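Local coordinates for protein NADH dehydrogenase, putative (Plasmodium falciparum, PDB 5JWC) that probably oxidises NADH and passes the electrons through a bound FAD to ubiquinone, as a type II NADH dehydrogenase, at residues 55-60 against 113-118; 31-36 against 42-47; 360-365 against 369-374. One frame throughout, in Å; residues are numbered along the deposited sequence.

Contact 1: residues 55-60 against 113-118. With FAD (flavin-adenine dinucleotide), chain C.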
loop_
_atom_site.group_PDB
_atom_site.type_symbol
_atom_site.label_atom_id
_atom_site.label_comp_id
_atom_site.label_asym_id
_atom_site.label_seq_id
_atom_site.Cartn_x
_atom_site.Cartn_y
_atom_site.Cartn_z
ATOM N N THR A 55 16.079 -23.653 -7.129
ATOM C CA THR A 55 15.994 -22.219 -7.338
ATOM C C THR A 55 14.654 -21.855 -7.965
ATOM O O THR A 55 14.270 -22.415 -8.996
ATOM C CB THR A 55 17.153 -21.697 -8.239
ATOM O OG1 THR A 55 18.410 -22.092 -7.673
ATOM C CG2 THR A 55 17.119 -20.192 -8.337
ATOM N N LEU A 56 13.935 -20.928 -7.338
ATOM C CA LEU A 56 12.725 -20.416 -7.934
ATOM C C LEU A 56 13.024 -19.107 -8.631
ATOM O O LEU A 56 13.677 -18.202 -8.079
ATOM C CB LEU A 56 11.614 -20.249 -6.890
ATOM C CG LEU A 56 10.206 -19.988 -7.447
ATOM C CD1 LEU A 56 9.158 -20.580 -6.457
ATOM C CD2 LEU A 56 9.938 -18.505 -7.675
ATOM N N ILE A 57 12.534 -19.014 -9.856
ATOM C CA ILE A 57 12.759 -17.860 -10.686
ATOM C C ILE A 57 11.426 -17.255 -11.106
ATOM O O ILE A 57 10.596 -17.927 -11.718
ATOM C CB ILE A 57 13.574 -18.252 -11.931
ATOM C CG1 ILE A 57 14.936 -18.778 -11.497
ATOM C CG2 ILE A 57 13.761 -17.065 -12.817
ATOM C CD1 ILE A 57 15.746 -19.316 -12.625
ATOM N N SER A 58 11.230 -15.986 -10.784
ATOM C CA SER A 58 10.001 -15.282 -11.124
ATOM C C SER A 58 10.225 -13.787 -11.033
ATOM O O SER A 58 10.990 -13.344 -10.180
ATOM C CB SER A 58 8.867 -15.702 -10.184
ATOM O OG SER A 58 7.719 -14.926 -10.436
ATOM N N PRO A 59 9.568 -12.997 -11.900
ATOM C CA PRO A 59 9.732 -11.542 -11.766
ATOM C C PRO A 59 8.981 -10.994 -10.551
ATOM O O PRO A 59 9.157 -9.834 -10.189
ATOM C CB PRO A 59 9.143 -10.994 -13.073
ATOM C CG PRO A 59 8.129 -12.038 -13.486
ATOM C CD PRO A 59 8.724 -13.362 -13.052
ATOM N N ARG A 60 8.164 -11.842 -9.932
ATOM C CA ARG A 60 7.351 -11.478 -8.776
ATOM C C ARG A 60 7.929 -12.148 -7.540
ATOM O O ARG A 60 7.954 -13.387 -7.451
ATOM C CB ARG A 60 5.894 -11.921 -8.995
ATOM C CG ARG A 60 4.845 -11.220 -8.154
ATOM C CD ARG A 60 3.440 -11.752 -8.493
ATOM N NE ARG A 60 3.269 -13.121 -8.023
ATOM C CZ ARG A 60 2.209 -13.881 -8.296
ATOM N NH1 ARG A 60 1.217 -13.396 -9.034
ATOM N NH2 ARG A 60 2.139 -15.114 -7.816
ATOM N N LYS A 113 19.842 -27.946 -21.849
ATOM C CA LYS A 113 19.437 -27.920 -20.434
ATOM C C LYS A 113 19.800 -26.628 -19.700
ATOM O O LYS A 113 20.315 -26.654 -18.586
ATOM C CB LYS A 113 20.046 -29.128 -19.724
ATOM C CG LYS A 113 19.574 -30.440 -20.365
ATOM C CD LYS A 113 20.094 -31.698 -19.687
ATOM C CE LYS A 113 20.259 -31.564 -18.207
ATOM N NZ LYS A 113 20.967 -32.774 -17.680
ATOM N N TYR A 114 19.533 -25.501 -20.342
ATOM C CA TYR A 114 19.620 -24.206 -19.686
ATOM C C TYR A 114 18.492 -23.288 -20.138
ATOM O O TYR A 114 17.797 -23.568 -21.122
ATOM C CB TYR A 114 20.989 -23.542 -19.946
ATOM C CG TYR A 114 21.181 -23.009 -21.344
ATOM C CD1 TYR A 114 21.786 -23.787 -22.333
ATOM C CD2 TYR A 114 20.786 -21.724 -21.676
ATOM C CE1 TYR A 114 21.965 -23.290 -23.625
ATOM C CE2 TYR A 114 20.958 -21.221 -22.956
ATOM C CZ TYR A 114 21.550 -22.006 -23.924
ATOM O OH TYR A 114 21.709 -21.491 -25.195
ATOM N N ILE A 115 18.319 -22.185 -19.416
ATOM C CA ILE A 115 17.342 -21.166 -19.776
ATOM C C ILE A 115 18.020 -19.805 -19.894
ATOM O O ILE A 115 19.039 -19.561 -19.257
ATOM C CB ILE A 115 16.197 -21.044 -18.729
ATOM C CG1 ILE A 115 16.770 -20.708 -17.345
ATOM C CG2 ILE A 115 15.353 -22.317 -18.680
ATOM C CD1 ILE A 115 15.712 -20.422 -16.274
ATOM N N ASN A 116 17.445 -18.930 -20.708
ATOM C CA ASN A 116 17.786 -17.515 -20.694
ATOM C C ASN A 116 16.740 -16.688 -19.954
ATOM O O ASN A 116 15.537 -16.822 -20.211
ATOM C CB ASN A 116 17.924 -16.967 -22.112
ATOM C CG ASN A 116 19.234 -17.355 -22.763
ATOM O OD1 ASN A 116 20.185 -17.749 -22.087
ATOM N ND2 ASN A 116 19.293 -17.233 -24.082
ATOM N N CYS A 117 17.204 -15.827 -19.053
ATOM C CA CYS A 117 16.331 -14.905 -18.327
ATOM C C CYS A 117 16.781 -13.461 -18.517
ATOM O O CYS A 117 17.899 -13.209 -18.959
ATOM C CB CYS A 117 16.321 -15.236 -16.835
ATOM S SG CYS A 117 15.870 -16.939 -16.446
ATOM N N ILE A 118 15.920 -12.512 -18.166
ATOM C CA ILE A 118 16.338 -11.120 -18.050
ATOM C C ILE A 118 15.965 -10.559 -16.682
ATOM O O ILE A 118 15.006 -11.024 -16.056
ATOM C CB ILE A 118 15.700 -10.214 -19.120
ATOM C CG1 ILE A 118 14.176 -10.371 -19.113
ATOM C CG2 ILE A 118 16.271 -10.522 -20.473
ATOM C CD1 ILE A 118 13.458 -9.369 -19.976
HETATM P PA FAD C . -0.071 -18.117 -11.258
HETATM O O1A FAD C . -0.700 -16.934 -11.935
HETATM O O2A FAD C . -0.605 -18.390 -9.896
HETATM O O5B FAD C . 1.528 -17.945 -11.202
HETATM C C5B FAD C . 2.293 -17.711 -12.362
HETATM C C4B FAD C . 3.643 -17.198 -11.888
HETATM O O4B FAD C . 4.547 -17.193 -12.974
HETATM C C3B FAD C . 3.546 -15.759 -11.372
HETATM O O3B FAD C . 4.365 -15.638 -10.229
HETATM C C2B FAD C . 4.176 -14.947 -12.482
HETATM O O2B FAD C . 4.785 -13.785 -11.970
HETATM C C1B FAD C . 5.211 -15.949 -12.982
HETATM N N9A FAD C . 5.699 -15.720 -14.344
HETATM C C8A FAD C . 5.001 -15.239 -15.427
HETATM N N7A FAD C . 5.851 -15.213 -16.484
HETATM C C5A FAD C . 7.061 -15.669 -16.091
HETATM C C6A FAD C . 8.255 -15.841 -16.773
HETATM N N6A FAD C . 8.321 -15.607 -18.083
HETATM N N1A FAD C . 9.342 -16.346 -16.097
HETATM C C2A FAD C . 9.238 -16.671 -14.756
HETATM N N3A FAD C . 8.044 -16.493 -14.083
HETATM C C4A FAD C . 6.978 -15.991 -14.746
HETATM N N1 FAD C . -8.803 -20.648 -8.580
HETATM C C2 FAD C . -9.496 -21.442 -7.707
HETATM O O2 FAD C . -9.284 -22.649 -7.694
HETATM N N3 FAD C . -10.419 -20.897 -6.829
HETATM C C4 FAD C . -10.662 -19.549 -6.801
HETATM O O4 FAD C . -11.485 -19.092 -5.996
HETATM C C4X FAD C . -9.955 -18.730 -7.673
HETATM N N5 FAD C . -10.164 -17.369 -7.684
HETATM C C5X FAD C . -9.443 -16.572 -8.566
HETATM C C6 FAD C . -9.634 -15.202 -8.563
HETATM C C7 FAD C . -8.930 -14.379 -9.435
HETATM C C7M FAD C . -9.181 -12.890 -9.403
HETATM C C8 FAD C . -8.007 -14.934 -10.313
HETATM C C8M FAD C . -7.237 -14.067 -11.264
HETATM C C9 FAD C . -7.810 -16.316 -10.315
HETATM C C9A FAD C . -8.519 -17.135 -9.440
HETATM N N10 FAD C . -8.324 -18.505 -9.430
HETATM C C10 FAD C . -9.026 -19.290 -8.555
HETATM C "C1'" FAD C . -7.380 -19.163 -10.393
HETATM C "C2'" FAD C . -5.952 -19.292 -9.928
HETATM O "O2'" FAD C . -5.468 -18.021 -9.594
HETATM C "C3'" FAD C . -5.140 -19.802 -11.105
HETATM O "O3'" FAD C . -5.698 -20.986 -11.626
HETATM C "C4'" FAD C . -3.734 -20.045 -10.585
HETATM O "O4'" FAD C . -3.159 -18.776 -10.405
HETATM C "C5'" FAD C . -2.886 -20.879 -11.532
HETATM O "O5'" FAD C . -1.642 -21.095 -10.900
HETATM P P FAD C . -0.281 -20.955 -11.750
HETATM O O1P FAD C . 0.890 -21.333 -10.872
HETATM O O2P FAD C . -0.452 -21.799 -12.982
HETATM O O3P FAD C . -0.244 -19.403 -12.218
#
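Ile-57 of strand 53-57, in the FAD-binding Rossmann-type domain, meets Ile-115 and Cys-117 of strand 114-118. The two strands do not pair directly; strand 99-109 lies between them in the sheet. Their nearest CA atoms, of Ile-57 and Cys-117, are 8.9 Å apart, so side chains do the touching. The ends of Ile-57 and Ile-115 meet, CD1 to CD1 at 3.8 Å. The other branch, Ile-57 CG2, lies 4.2 Å from Cys-117 SG. With chi1 of Ile-57 at -62°, the CG1 arm carries CD1 out to Ile-115 and leaves CG2 facing Cys-117. Leu-34 and Leu-127 help enclose this apolar patch.

The chain then turns to the cofactor. Ser-58 OG accepts a nearly straight bond from Arg-60 N at 3.2 Å, an ST turn. This fixes the bend next to the adenosine. Pro-59 CD sits 3.4 Å from adenine N3A. The Arg-60 chain bends at chi3 (70°) and lays one guanidinium face against the ribose. FAD O3B stands 3.2 Å over the guanidinium plane, nearer its border than its centre. Asp-157 forms a salt bridge with Arg-60 NH1, and Tyr-62 O takes a bond from NE; together they fix the rotation of the group. A beta-meander packed against the parallel strands, with adenosine at their C-terminal ends, is characteristic of the two-dinucleotide-binding-domain flavoproteins.

Contact 2: residues 31-36 against 42-47. With FAD (flavin-adenine dinucleotide), chain C.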
loop_
_atom_site.group_PDB
_atom_site.type_symbol
_atom_site.label_atom_id
_atom_site.label_comp_id
_atom_site.label_asym_id
_atom_site.label_seq_id
_atom_site.Cartn_x
_atom_site.Cartn_y
_atom_site.Cartn_z
ATOM N N ILE A 31 17.003 -28.209 -9.561
ATOM C CA ILE A 31 15.645 -27.957 -10.029
ATOM C C ILE A 31 15.416 -26.452 -10.121
ATOM O O ILE A 31 15.552 -25.736 -9.125
ATOM C CB ILE A 31 14.572 -28.552 -9.093
ATOM C CG1 ILE A 31 14.772 -30.050 -8.876
ATOM C CG2 ILE A 31 13.187 -28.267 -9.648
ATOM C CD1 ILE A 31 13.879 -30.625 -7.782
ATOM N N ILE A 32 15.082 -25.971 -11.311
ATOM C CA ILE A 32 14.637 -24.598 -11.463
ATOM C C ILE A 32 13.110 -24.575 -11.555
ATOM O O ILE A 32 12.523 -25.289 -12.366
ATOM C CB ILE A 32 15.234 -23.919 -12.710
ATOM C CG1 ILE A 32 16.758 -23.729 -12.561
ATOM C CG2 ILE A 32 14.559 -22.585 -12.956
ATOM C CD1 ILE A 32 17.353 -22.885 -13.657
ATOM N N ILE A 33 12.480 -23.777 -10.703
ATOM C CA ILE A 33 11.036 -23.547 -10.762
ATOM C C ILE A 33 10.770 -22.197 -11.414
ATOM O O ILE A 33 11.289 -21.169 -10.953
ATOM C CB ILE A 33 10.420 -23.546 -9.365
ATOM C CG1 ILE A 33 10.779 -24.813 -8.617
ATOM C CG2 ILE A 33 8.887 -23.348 -9.429
ATOM C CD1 ILE A 33 10.597 -24.640 -7.119
ATOM N N LEU A 34 9.976 -22.179 -12.479
ATOM C CA LEU A 34 9.616 -20.912 -13.089
ATOM C C LEU A 34 8.235 -20.516 -12.598
ATOM O O LEU A 34 7.263 -21.211 -12.878
ATOM C CB LEU A 34 9.612 -20.994 -14.606
ATOM C CG LEU A 34 10.911 -21.434 -15.271
ATOM C CD1 LEU A 34 10.738 -21.345 -16.801
ATOM C CD2 LEU A 34 12.077 -20.568 -14.778
ATOM N N GLY A 35 8.154 -19.403 -11.877
ATOM C CA GLY A 35 6.867 -18.887 -11.418
ATOM C C GLY A 35 6.746 -18.978 -9.910
ATOM O O GLY A 35 7.133 -19.993 -9.288
ATOM N N SER A 36 6.208 -17.917 -9.318
ATOM C CA SER A 36 6.000 -17.869 -7.876
ATOM C C SER A 36 4.497 -17.870 -7.548
ATOM O O SER A 36 4.049 -17.192 -6.626
ATOM C CB SER A 36 6.673 -16.624 -7.275
ATOM O OG SER A 36 6.333 -15.435 -7.998
ATOM N N ASN A 42 3.671 -23.542 -4.307
ATOM C CA ASN A 42 3.370 -24.750 -3.543
ATOM C C ASN A 42 4.377 -25.868 -3.831
ATOM O O ASN A 42 4.628 -26.702 -2.979
ATOM C CB ASN A 42 1.937 -25.224 -3.784
ATOM C CG ASN A 42 0.934 -24.367 -3.045
ATOM O OD1 ASN A 42 0.759 -24.506 -1.849
ATOM N ND2 ASN A 42 0.320 -23.440 -3.748
ATOM N N PHE A 43 4.979 -25.868 -5.006
ATOM C CA PHE A 43 6.045 -26.835 -5.263
ATOM C C PHE A 43 7.212 -26.552 -4.299
ATOM O O PHE A 43 7.770 -27.467 -3.671
ATOM C CB PHE A 43 6.503 -26.746 -6.717
ATOM C CG PHE A 43 7.490 -27.828 -7.117
ATOM C CD1 PHE A 43 7.058 -28.966 -7.792
ATOM C CD2 PHE A 43 8.846 -27.691 -6.840
ATOM C CE1 PHE A 43 7.971 -29.970 -8.193
ATOM C CE2 PHE A 43 9.766 -28.680 -7.216
ATOM C CZ PHE A 43 9.323 -29.822 -7.896
ATOM N N LEU A 44 7.576 -25.275 -4.201
ATOM C CA LEU A 44 8.627 -24.825 -3.298
ATOM C C LEU A 44 8.320 -25.207 -1.848
ATOM O O LEU A 44 9.209 -25.633 -1.112
ATOM C CB LEU A 44 8.812 -23.297 -3.412
ATOM C CG LEU A 44 9.976 -22.668 -2.633
ATOM C CD1 LEU A 44 11.293 -22.904 -3.395
ATOM C CD2 LEU A 44 9.753 -21.161 -2.356
ATOM N N LEU A 45 7.072 -25.045 -1.429
ATOM C CA LEU A 45 6.715 -25.347 -0.059
ATOM C C LEU A 45 6.959 -26.811 0.286
ATOM O O LEU A 45 7.166 -27.127 1.443
ATOM C CB LEU A 45 5.254 -24.996 0.253
ATOM C CG LEU A 45 4.935 -23.496 0.347
ATOM C CD1 LEU A 45 3.445 -23.261 0.672
ATOM C CD2 LEU A 45 5.880 -22.694 1.253
ATOM N N ASN A 46 6.922 -27.703 -0.704
ATOM C CA ASN A 46 6.982 -29.144 -0.415
ATOM C C ASN A 46 8.243 -29.888 -0.884
ATOM O O ASN A 46 8.494 -31.006 -0.437
ATOM C CB ASN A 46 5.746 -29.840 -1.011
ATOM C CG ASN A 46 5.595 -31.278 -0.539
ATOM O OD1 ASN A 46 5.533 -31.549 0.663
ATOM N ND2 ASN A 46 5.499 -32.207 -1.495
ATOM N N ILE A 47 9.022 -29.287 -1.775
ATOM C CA ILE A 47 10.184 -29.964 -2.334
ATOM C C ILE A 47 11.281 -30.069 -1.263
ATOM O O ILE A 47 11.493 -29.136 -0.486
ATOM C CB ILE A 47 10.695 -29.240 -3.588
ATOM C CG1 ILE A 47 11.752 -30.082 -4.315
ATOM C CG2 ILE A 47 11.186 -27.813 -3.253
ATOM C CD1 ILE A 47 11.223 -31.450 -4.788
HETATM P PA FAD C . -0.071 -18.117 -11.258
HETATM O O1A FAD C . -0.700 -16.934 -11.935
HETATM O O2A FAD C . -0.605 -18.390 -9.896
HETATM O O5B FAD C . 1.528 -17.945 -11.202
HETATM C C5B FAD C . 2.293 -17.711 -12.362
HETATM C C4B FAD C . 3.643 -17.198 -11.888
HETATM O O4B FAD C . 4.547 -17.193 -12.974
HETATM C C3B FAD C . 3.546 -15.759 -11.372
HETATM O O3B FAD C . 4.365 -15.638 -10.229
HETATM C C2B FAD C . 4.176 -14.947 -12.482
HETATM O O2B FAD C . 4.785 -13.785 -11.970
HETATM C C1B FAD C . 5.211 -15.949 -12.982
HETATM N N9A FAD C . 5.699 -15.720 -14.344
HETATM C C8A FAD C . 5.001 -15.239 -15.427
HETATM N N7A FAD C . 5.851 -15.213 -16.484
HETATM C C5A FAD C . 7.061 -15.669 -16.091
HETATM C C6A FAD C . 8.255 -15.841 -16.773
HETATM N N6A FAD C . 8.321 -15.607 -18.083
HETATM N N1A FAD C . 9.342 -16.346 -16.097
HETATM C C2A FAD C . 9.238 -16.671 -14.756
HETATM N N3A FAD C . 8.044 -16.493 -14.083
HETATM C C4A FAD C . 6.978 -15.991 -14.746
HETATM N N1 FAD C . -8.803 -20.648 -8.580
HETATM C C2 FAD C . -9.496 -21.442 -7.707
HETATM O O2 FAD C . -9.284 -22.649 -7.694
HETATM N N3 FAD C . -10.419 -20.897 -6.829
HETATM C C4 FAD C . -10.662 -19.549 -6.801
HETATM O O4 FAD C . -11.485 -19.092 -5.996
HETATM C C4X FAD C . -9.955 -18.730 -7.673
HETATM N N5 FAD C . -10.164 -17.369 -7.684
HETATM C C5X FAD C . -9.443 -16.572 -8.566
HETATM C C6 FAD C . -9.634 -15.202 -8.563
HETATM C C7 FAD C . -8.930 -14.379 -9.435
HETATM C C7M FAD C . -9.181 -12.890 -9.403
HETATM C C8 FAD C . -8.007 -14.934 -10.313
HETATM C C8M FAD C . -7.237 -14.067 -11.264
HETATM C C9 FAD C . -7.810 -16.316 -10.315
HETATM C C9A FAD C . -8.519 -17.135 -9.440
HETATM N N10 FAD C . -8.324 -18.505 -9.430
HETATM C C10 FAD C . -9.026 -19.290 -8.555
HETATM C "C1'" FAD C . -7.380 -19.163 -10.393
HETATM C "C2'" FAD C . -5.952 -19.292 -9.928
HETATM O "O2'" FAD C . -5.468 -18.021 -9.594
HETATM C "C3'" FAD C . -5.140 -19.802 -11.105
HETATM O "O3'" FAD C . -5.698 -20.986 -11.626
HETATM C "C4'" FAD C . -3.734 -20.045 -10.585
HETATM O "O4'" FAD C . -3.159 -18.776 -10.405
HETATM C "C5'" FAD C . -2.886 -20.879 -11.532
HETATM O "O5'" FAD C . -1.642 -21.095 -10.900
HETATM P P FAD C . -0.281 -20.955 -11.750
HETATM O O1P FAD C . 0.890 -21.333 -10.872
HETATM O O2P FAD C . -0.452 -21.799 -12.982
HETATM O O3P FAD C . -0.244 -19.403 -12.218
#
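Ile-33 drives its CD1 against Phe-43, and this is the tight part of the contact. Ile-33 CD1 is 3.5 Å from Phe-43 CD2. The two side chains meet at a slant. Phe-43 CG is anti to the backbone N (chi1 -173°), which lays the ring between helix 38-46 and the strand. The same Ile-33 CD1 also reaches Leu-44 CD1, at 4.2 Å. Packing is slacker toward Ile-31. Its CG2 stays 4.2 Å from Phe-43 CE2, and its CD1 meets Ile-47 CD1 tip to tip at 4.1 Å. Ile-133 of the next strand touches both Ile-31 and Phe-43.

Strand 31-34 and helix 42-46 run at 148° to each other, with axes 10.1 Å apart. They are the first two elements of a beta-alpha-beta unit of Rossmann type. A GxGxxG pattern begins at Gly-35 and runs into the start of the helix. With no side chain there, Gly-35 CA approaches FAD O4B to 3.3 Å. Ser-36 N donates to ribose O3B at 3.1 Å, with a bent angle of 145°.

The far side of the helix is looser and more open. Leu-45 and Asn-46 take no part in the strand contact and are partly exposed. Phe-43 O accepts from both Asn-46 N and Ile-47 N, while Asn-46 ND2 bonds to Ser-435 OG of helix 424-440.

Contact 3: residues 360-365 against 369-374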
loop_
_atom_site.group_PDB
_atom_site.type_symbol
_atom_site.label_atom_id
_atom_site.label_comp_id
_atom_site.label_asym_id
_atom_site.label_seq_id
_atom_site.Cartn_x
_atom_site.Cartn_y
_atom_site.Cartn_z
ATOM N N LYS A 360 -5.602 -58.360 -21.706
ATOM C CA LYS A 360 -4.926 -59.365 -20.875
ATOM C C LYS A 360 -5.116 -59.093 -19.385
ATOM O O LYS A 360 -5.366 -60.012 -18.614
ATOM C CB LYS A 360 -3.436 -59.422 -21.220
ATOM C CG LYS A 360 -3.160 -59.769 -22.677
ATOM C CD LYS A 360 -1.681 -60.036 -22.932
ATOM C CE LYS A 360 -1.362 -59.896 -24.423
ATOM N NZ LYS A 360 0.094 -60.060 -24.696
ATOM N N ILE A 361 -4.993 -57.829 -18.985
ATOM C CA ILE A 361 -5.173 -57.430 -17.589
ATOM C C ILE A 361 -6.573 -57.779 -17.051
ATOM O O ILE A 361 -6.736 -58.167 -15.889
ATOM C CB ILE A 361 -4.919 -55.909 -17.425
ATOM C CG1 ILE A 361 -3.443 -55.590 -17.675
ATOM C CG2 ILE A 361 -5.326 -55.424 -16.043
ATOM C CD1 ILE A 361 -3.137 -54.113 -17.657
ATOM N N LEU A 362 -7.580 -57.647 -17.908
ATOM C CA LEU A 362 -8.970 -57.885 -17.517
ATOM C C LEU A 362 -9.239 -59.335 -17.098
ATOM O O LEU A 362 -8.768 -60.289 -17.724
ATOM C CB LEU A 362 -9.929 -57.460 -18.636
ATOM C CG LEU A 362 -9.926 -55.947 -18.890
ATOM C CD1 LEU A 362 -11.161 -55.501 -19.673
ATOM C CD2 LEU A 362 -9.794 -55.151 -17.585
ATOM N N THR A 363 -9.975 -59.469 -15.999
ATOM C CA THR A 363 -10.288 -60.758 -15.384
ATOM C C THR A 363 -11.527 -61.415 -16.008
ATOM O O THR A 363 -12.613 -60.833 -16.063
ATOM C CB THR A 363 -10.497 -60.579 -13.849
ATOM O OG1 THR A 363 -9.243 -60.725 -13.174
ATOM C CG2 THR A 363 -11.478 -61.605 -13.279
ATOM N N GLY A 364 -11.314 -62.628 -16.510
ATOM C CA GLY A 364 -12.333 -63.427 -17.171
ATOM C C GLY A 364 -12.093 -63.313 -18.670
ATOM O O GLY A 364 -11.053 -62.782 -19.083
ATOM N N ASN A 365 -13.016 -63.825 -19.483
ATOM C CA ASN A 365 -12.851 -63.795 -20.941
ATOM C C ASN A 365 -13.768 -62.797 -21.653
ATOM O O ASN A 365 -13.649 -62.607 -22.868
ATOM C CB ASN A 365 -13.039 -65.186 -21.548
ATOM C CG ASN A 365 -12.006 -66.187 -21.057
ATOM O OD1 ASN A 365 -12.223 -66.906 -20.084
ATOM N ND2 ASN A 365 -10.865 -66.236 -21.744
ATOM N N SER A 369 -17.803 -53.353 -19.958
ATOM C CA SER A 369 -17.436 -52.119 -19.282
ATOM C C SER A 369 -17.340 -52.377 -17.781
ATOM O O SER A 369 -16.573 -51.717 -17.083
ATOM C CB SER A 369 -18.434 -51.002 -19.600
ATOM O OG SER A 369 -19.702 -51.272 -19.040
ATOM N N GLU A 370 -18.108 -53.344 -17.284
ATOM C CA GLU A 370 -18.045 -53.666 -15.866
ATOM C C GLU A 370 -16.731 -54.354 -15.523
ATOM O O GLU A 370 -16.182 -54.161 -14.436
ATOM C CB GLU A 370 -19.219 -54.546 -15.450
ATOM C CG GLU A 370 -19.424 -54.572 -13.949
ATOM C CD GLU A 370 -19.671 -53.183 -13.379
ATOM O OE1 GLU A 370 -19.201 -52.921 -12.251
ATOM O OE2 GLU A 370 -20.323 -52.352 -14.062
ATOM N N ALA A 371 -16.235 -55.159 -16.456
ATOM C CA ALA A 371 -14.944 -55.812 -16.291
ATOM C C ALA A 371 -13.842 -54.753 -16.205
ATOM O O ALA A 371 -12.977 -54.823 -15.339
ATOM C CB ALA A 371 -14.681 -56.781 -17.433
ATOM N N LEU A 372 -13.882 -53.782 -17.113
ATOM C CA LEU A 372 -12.931 -52.676 -17.095
ATOM C C LEU A 372 -13.018 -51.920 -15.769
ATOM O O LEU A 372 -12.001 -51.617 -15.156
ATOM C CB LEU A 372 -13.180 -51.729 -18.263
ATOM C CG LEU A 372 -12.274 -50.507 -18.423
ATOM C CD1 LEU A 372 -10.809 -50.913 -18.620
ATOM C CD2 LEU A 372 -12.756 -49.636 -19.582
ATOM N N LYS A 373 -14.234 -51.638 -15.313
ATOM C CA LYS A 373 -14.405 -50.876 -14.077
ATOM C C LYS A 373 -13.877 -51.641 -12.866
ATOM O O LYS A 373 -13.518 -51.039 -11.855
ATOM C CB LYS A 373 -15.875 -50.505 -13.865
ATOM C CG LYS A 373 -16.078 -49.419 -12.826
ATOM C CD LYS A 373 -17.537 -49.297 -12.408
ATOM C CE LYS A 373 -17.698 -48.208 -11.354
ATOM N NZ LYS A 373 -19.098 -48.112 -10.837
ATOM N N LEU A 374 -13.825 -52.965 -12.970
ATOM C CA LEU A 374 -13.301 -53.780 -11.884
ATOM C C LEU A 374 -11.782 -53.642 -11.733
ATOM O O LEU A 374 -11.263 -53.831 -10.643
ATOM C CB LEU A 374 -13.691 -55.250 -12.090
ATOM C CG LEU A 374 -15.108 -55.595 -11.607
ATOM C CD1 LEU A 374 -15.517 -57.015 -11.981
ATOM C CD2 LEU A 374 -15.200 -55.407 -10.102
HETATM O O HOH W 1 -11.896 -57.364 -14.681
#
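Leu-362 packs against Ala-371 and Leu-372, and this apolar contact carries most of the interface. With CG beside the backbone N (chi1 -66°), Leu-362 turns both methyls to the helix: CD1 to Ala-371 and CD2 to the main chain. CD1 of Leu-362 meets Ala-371 CB at 4.4 Å. CD2 of Leu-362 lies over the backbone, 3.9 Å from Ala-371 O and 4.0 Å from Leu-372 CA. The small Ala-371 side chain leaves room for this close approach, consistent with CA atoms of Leu-362 and Ala-371 that are 6.4 Å apart. The side chain of Leu-372 leaves its backbone in the other direction, and its CD1 comes no nearer than 4.5 Å to Leu-362 CD2.

The polar link runs through water. No direct hydrogen bond joins the two segments. One water accepts from Thr-363 N at 3.1 Å and donates to Ala-371 O at 2.8 Å. It bridges the chain just past helix 355-361 to the helix 369-374. Ala-371 O also takes a weak bond from Leu-374 N.

Within 369-374, Lys-373 N bonds to Ser-369 O, as expected for an alpha-helical turn. Outside partners hold this helix too: Lys-398 N bonds to Ser-369 OG, and Glu-394 forms a salt bridge with Lys-373 NZ.

The contact lies in the helical insertion of PfNDH2. Helix 403-416 backs it, with Phe-406 on Leu-362 and with Tyr-409 and Ile-413 on Leu-372. Helix 376-380 adds Leu-379 against Leu-372.

Contact 2 comes first in the chain and closes the glycine-rich turn and the first part of helix 38-46. The chain then enters strand 53-57, where contact 1 opens; it closes a loop of 52 residues, up to strand 114-118. Contact 3 comes last and closes the short connection, residues 362-368, between helices 355-361 and 369-374. The three follow in series; none nests or crosses. Contacts 1 and 2 share one sheet and both touch FAD. They join where Ile-57 N probably bonds to Ile-33 O, and where Ser-36 OG meets Arg-60 O. Contact 3 stands apart in the helical insertion, with nearest atoms about 28 Å from contact 2.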